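Local atomic coordinates of cysteine protease (Xylella fastidiosa, PDB entry 3OIS), a protein that probably acts as a papain-like cysteine protease, cleaving peptide bonds, and also binds the nucleotide UDP. Residues Glu157-Pro160 / Gly161-Ala164; Ser219-Val222 / Arg223-Pro227. All coordinates share one frame; numbering follows the deposited sequence.

Contact 1. Residues Glu157-Pro160 / Gly161-Ala164; sequences EFPP and GAPA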
loop_
_atom_site.group_PDB
_atom_site.type_symbol
_atom_site.label_atom_id
_atom_site.label_comp_id
_atom_site.label_asym_id
_atom_site.label_seq_id
_atom_site.Cartn_x
_atom_site.Cartn_y
_atom_site.Cartn_z
ATOM N N GLU A 157 9.968 9.727 -18.697
ATOM C CA GLU A 157 9.347 8.543 -19.257
ATOM C C GLU A 157 10.211 7.335 -18.930
ATOM O O GLU A 157 11.420 7.422 -18.980
ATOM C CB GLU A 157 9.323 8.640 -20.795
ATOM C CG GLU A 157 8.398 7.553 -21.439
ATOM C CD GLU A 157 8.172 7.692 -22.948
ATOM O OE1 GLU A 157 8.424 8.804 -23.491
ATOM O OE2 GLU A 157 7.735 6.666 -23.577
ATOM N N PHE A 158 9.598 6.174 -18.711
ATOM C CA PHE A 158 10.416 5.003 -18.608
ATOM C C PHE A 158 11.277 4.775 -19.880
ATOM O O PHE A 158 10.778 4.948 -21.009
ATOM C CB PHE A 158 9.548 3.762 -18.409
ATOM C CG PHE A 158 9.074 3.624 -17.006
ATOM C CD1 PHE A 158 10.011 3.498 -15.965
ATOM C CD2 PHE A 158 7.713 3.679 -16.709
ATOM C CE1 PHE A 158 9.544 3.439 -14.619
ATOM C CE2 PHE A 158 7.238 3.613 -15.364
ATOM C CZ PHE A 158 8.169 3.458 -14.335
ATOM N N PRO A 159 12.550 4.433 -19.676
ATOM C CA PRO A 159 13.396 4.181 -20.819
ATOM C C PRO A 159 13.005 2.874 -21.429
ATOM O O PRO A 159 12.284 2.027 -20.825
ATOM C CB PRO A 159 14.827 4.158 -20.239
ATOM C CG PRO A 159 14.671 3.834 -18.807
ATOM C CD PRO A 159 13.227 4.233 -18.379
ATOM N N PRO A 160 13.408 2.687 -22.691
ATOM C CA PRO A 160 13.111 1.427 -23.349
ATOM C C PRO A 160 13.703 0.267 -22.520
ATOM O O PRO A 160 14.772 0.385 -21.898
ATOM C CB PRO A 160 13.815 1.596 -24.718
ATOM C CG PRO A 160 13.605 3.029 -25.035
ATOM C CD PRO A 160 13.927 3.694 -23.640
ATOM N N GLY A 161 12.928 -0.807 -22.456
ATOM C CA GLY A 161 13.259 -1.988 -21.646
ATOM C C GLY A 161 12.942 -1.950 -20.168
ATOM O O GLY A 161 13.184 -2.961 -19.481
ATOM N N ALA A 162 12.436 -0.812 -19.635
ATOM C CA ALA A 162 12.216 -0.741 -18.179
ATOM C C ALA A 162 11.185 -1.779 -17.860
ATOM O O ALA A 162 10.153 -1.858 -18.541
ATOM C CB ALA A 162 11.716 0.658 -17.741
ATOM N N PRO A 163 11.483 -2.636 -16.860
ATOM C CA PRO A 163 10.536 -3.646 -16.452
ATOM C C PRO A 163 9.156 -3.074 -16.135
ATOM O O PRO A 163 8.158 -3.701 -16.552
ATOM C CB PRO A 163 11.182 -4.277 -15.232
ATOM C CG PRO A 163 12.696 -4.042 -15.463
ATOM C CD PRO A 163 12.768 -2.731 -16.177
ATOM N N ALA A 164 9.074 -1.865 -15.527
ATOM C CA ALA A 164 7.741 -1.295 -15.191
ATOM C C ALA A 164 6.836 -0.988 -16.376
ATOM O O ALA A 164 5.596 -0.944 -16.233
ATOM C CB ALA A 164 7.888 0.018 -14.259
#
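The aromatic ring of Phe158 packs against two alanine methyls from the far arm of a type II beta turn. Ala164 CB sits over one face, offset toward the rim, 3.5 Å from Phe158 CZ; 27° off the ring normal, it makes a CH-pi contact. Ala162 CB approaches obliquely, 3.8 Å from Phe158 CD1, and also meets Pro159 CD. With chi1 at -79°, Phe158 CG lies beside its backbone N, which places the ring against these methyls. Alanine suits both positions because one small apolar carbon can settle against the ring.

The turn runs from Pro159 to Ala162 and is closed by the hydrogen bond from Ala162 N to Pro159 O, 3.1 Å. Pro160 supplies the restricted negative phi of the first corner. Gly161 takes the second, at phi 82°, readily reached without a side chain.

The turn belongs to the long loop between helices 126-135 and 170-176, and its apolar side packs on helix 104-114: Phe158 touches Arg112, Ala164 touches Leu105, and the side chain of Arg112 hydrogen-bonds to Ala164 O.

Contact 2. Residues Ser219-Val222 / Arg223-Pro227; sequences SLPV and RIPLP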
loop_
_atom_site.group_PDB
_atom_site.type_symbol
_atom_site.label_atom_id
_atom_site.label_comp_id
_atom_site.label_asym_id
_atom_site.label_seq_id
_atom_site.Cartn_x
_atom_site.Cartn_y
_atom_site.Cartn_z
ATOM N N SER A 219 16.474 10.699 7.276
ATOM C CA SER A 219 16.598 10.511 8.742
ATOM C C SER A 219 15.688 9.360 9.160
ATOM O O SER A 219 16.118 8.458 9.867
ATOM C CB SER A 219 16.182 11.722 9.539
ATOM O OG SER A 219 14.940 12.322 9.070
ATOM N N LEU A 220 14.446 9.395 8.689
ATOM C CA LEU A 220 13.554 8.188 8.840
ATOM C C LEU A 220 13.461 7.614 10.301
ATOM O O LEU A 220 13.605 6.393 10.507
ATOM C CB LEU A 220 13.903 7.100 7.813
ATOM C CG LEU A 220 13.627 7.605 6.390
ATOM C CD1 LEU A 220 14.230 6.611 5.441
ATOM C CD2 LEU A 220 12.146 7.755 6.237
ATOM N N PRO A 221 13.078 8.448 11.263
ATOM C CA PRO A 221 12.856 7.812 12.584
ATOM C C PRO A 221 11.791 6.742 12.565
ATOM O O PRO A 221 10.846 6.763 11.747
ATOM C CB PRO A 221 12.444 9.000 13.487
ATOM C CG PRO A 221 11.775 10.031 12.427
ATOM C CD PRO A 221 12.764 9.894 11.288
ATOM N N VAL A 222 11.920 5.782 13.490
ATOM C CA VAL A 222 10.944 4.672 13.536
ATOM C C VAL A 222 9.549 5.236 13.841
ATOM O O VAL A 222 8.538 4.802 13.194
ATOM C CB VAL A 222 11.321 3.596 14.597
ATOM C CG1 VAL A 222 10.241 2.551 14.631
ATOM C CG2 VAL A 222 12.631 2.992 14.240
ATOM N N ARG A 223 9.471 6.168 14.779
ATOM C CA ARG A 223 8.241 6.877 14.993
ATOM C C ARG A 223 8.080 8.083 14.056
ATOM O O ARG A 223 8.888 8.970 14.034
ATOM C CB ARG A 223 8.115 7.356 16.492
ATOM C CG ARG A 223 8.148 6.180 17.481
ATOM C CD ARG A 223 7.839 6.653 18.895
ATOM N NE ARG A 223 8.036 5.469 19.733
ATOM C CZ ARG A 223 7.663 5.352 21.002
ATOM N NH1 ARG A 223 7.939 4.224 21.652
ATOM N NH2 ARG A 223 6.986 6.326 21.586
ATOM N N ILE A 224 7.010 8.076 13.282
ATOM C CA ILE A 224 6.748 9.176 12.356
ATOM C C ILE A 224 6.260 10.394 13.157
ATOM O O ILE A 224 5.287 10.300 13.874
ATOM C CB ILE A 224 5.741 8.754 11.307
ATOM C CG1 ILE A 224 6.256 7.537 10.597
ATOM C CG2 ILE A 224 5.567 9.870 10.274
ATOM C CD1 ILE A 224 5.160 7.005 9.526
ATOM N N PRO A 225 6.953 11.551 13.022
ATOM C CA PRO A 225 6.518 12.760 13.779
ATOM C C PRO A 225 5.255 13.232 13.196
ATOM O O PRO A 225 5.078 13.162 11.961
ATOM C CB PRO A 225 7.615 13.790 13.438
ATOM C CG PRO A 225 8.778 12.988 13.001
ATOM C CD PRO A 225 8.308 11.707 12.439
ATOM N N LEU A 226 4.390 13.771 14.042
ATOM C CA LEU A 226 3.229 14.536 13.595
ATOM C C LEU A 226 3.652 15.804 12.853
ATOM O O LEU A 226 4.508 16.587 13.337
ATOM C CB LEU A 226 2.425 14.908 14.804
ATOM C CG LEU A 226 1.009 15.277 14.524
ATOM C CD1 LEU A 226 0.262 14.081 13.894
ATOM C CD2 LEU A 226 0.314 15.669 15.882
ATOM N N PRO A 227 3.124 16.005 11.625
ATOM C CA PRO A 227 3.617 17.127 10.827
ATOM C C PRO A 227 3.102 18.425 11.431
ATOM O O PRO A 227 2.037 18.447 12.145
ATOM C CB PRO A 227 2.936 16.924 9.425
ATOM C CG PRO A 227 2.675 15.424 9.361
ATOM C CD PRO A 227 2.276 15.094 10.840
#
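The carbonyl oxygen of Arg223 rests against two ring carbons of Pro221, with Arg223 O 3.5 Å from Pro221 CG and almost as near to Pro221 CB. The two residues belong to an irregular surface loop in the beta-sheet half of the papain-like fold, between helix 212-215 and strand 233-245.

The loop bends at Val222, whose helix-like backbone separates the extended Pro221 from the extended run of Arg223, Ile224 and Pro225. The bend is not closed as a hydrogen-bonded beta turn, since Pro221 O and Ile224 N remain 4.3 Å apart. Apolar ring packing spans it instead: Pro221 CG meets Pro225 CD at 3.9 Å, and the two side chains cross at about a right angle. Proline suits both places, its ring holding phi as in a polyproline-like extended chain while offering compact CH groups for contact.

The CB atoms of Val222 and Arg223 point away from the facing part of the chain, though each still touches it. CG1 of Val222 is anti to its own N (chi1 177°), which sets it beside the carbonyl carbon, 3.7 Å from Arg223 N. Arg223 is exposed and runs straight from CG to NE, a shape that suits a long, charged chain at the surface, where it lies by Ile248 and His250.

Ile224 is buried, and its branched apolar side chain touches Trp214, Tyr273 and Ile253. Backbone hydrogen bonds join both Val222 and Ile224 to Trp268, tying the loop to strand 266-270. Pro225 also touches Trp214, the indole NE1 of which makes a weak hydrogen bond to Pro221 O.

How the contacts relate
Contacts 1 and 2 are separate local contacts within loops, with centres about 33 Å apart and nearest atoms about 21 Å apart. They follow one another in sequence, and both belong to the papain-like part of the chain. Contact 1 lies on the helical side of the molecule, against helix 104-114, whereas contact 2 edges the antiparallel sheet through strand 266-270. Both lie away from the UDP pocket. Contact 1 is nonetheless linked to it along the chain: its loop leaves helix 126-135, which carries the pocket residues Arg127, Lys131, His134 and Lys135. Prolines shape both loops, one in each half of the fold.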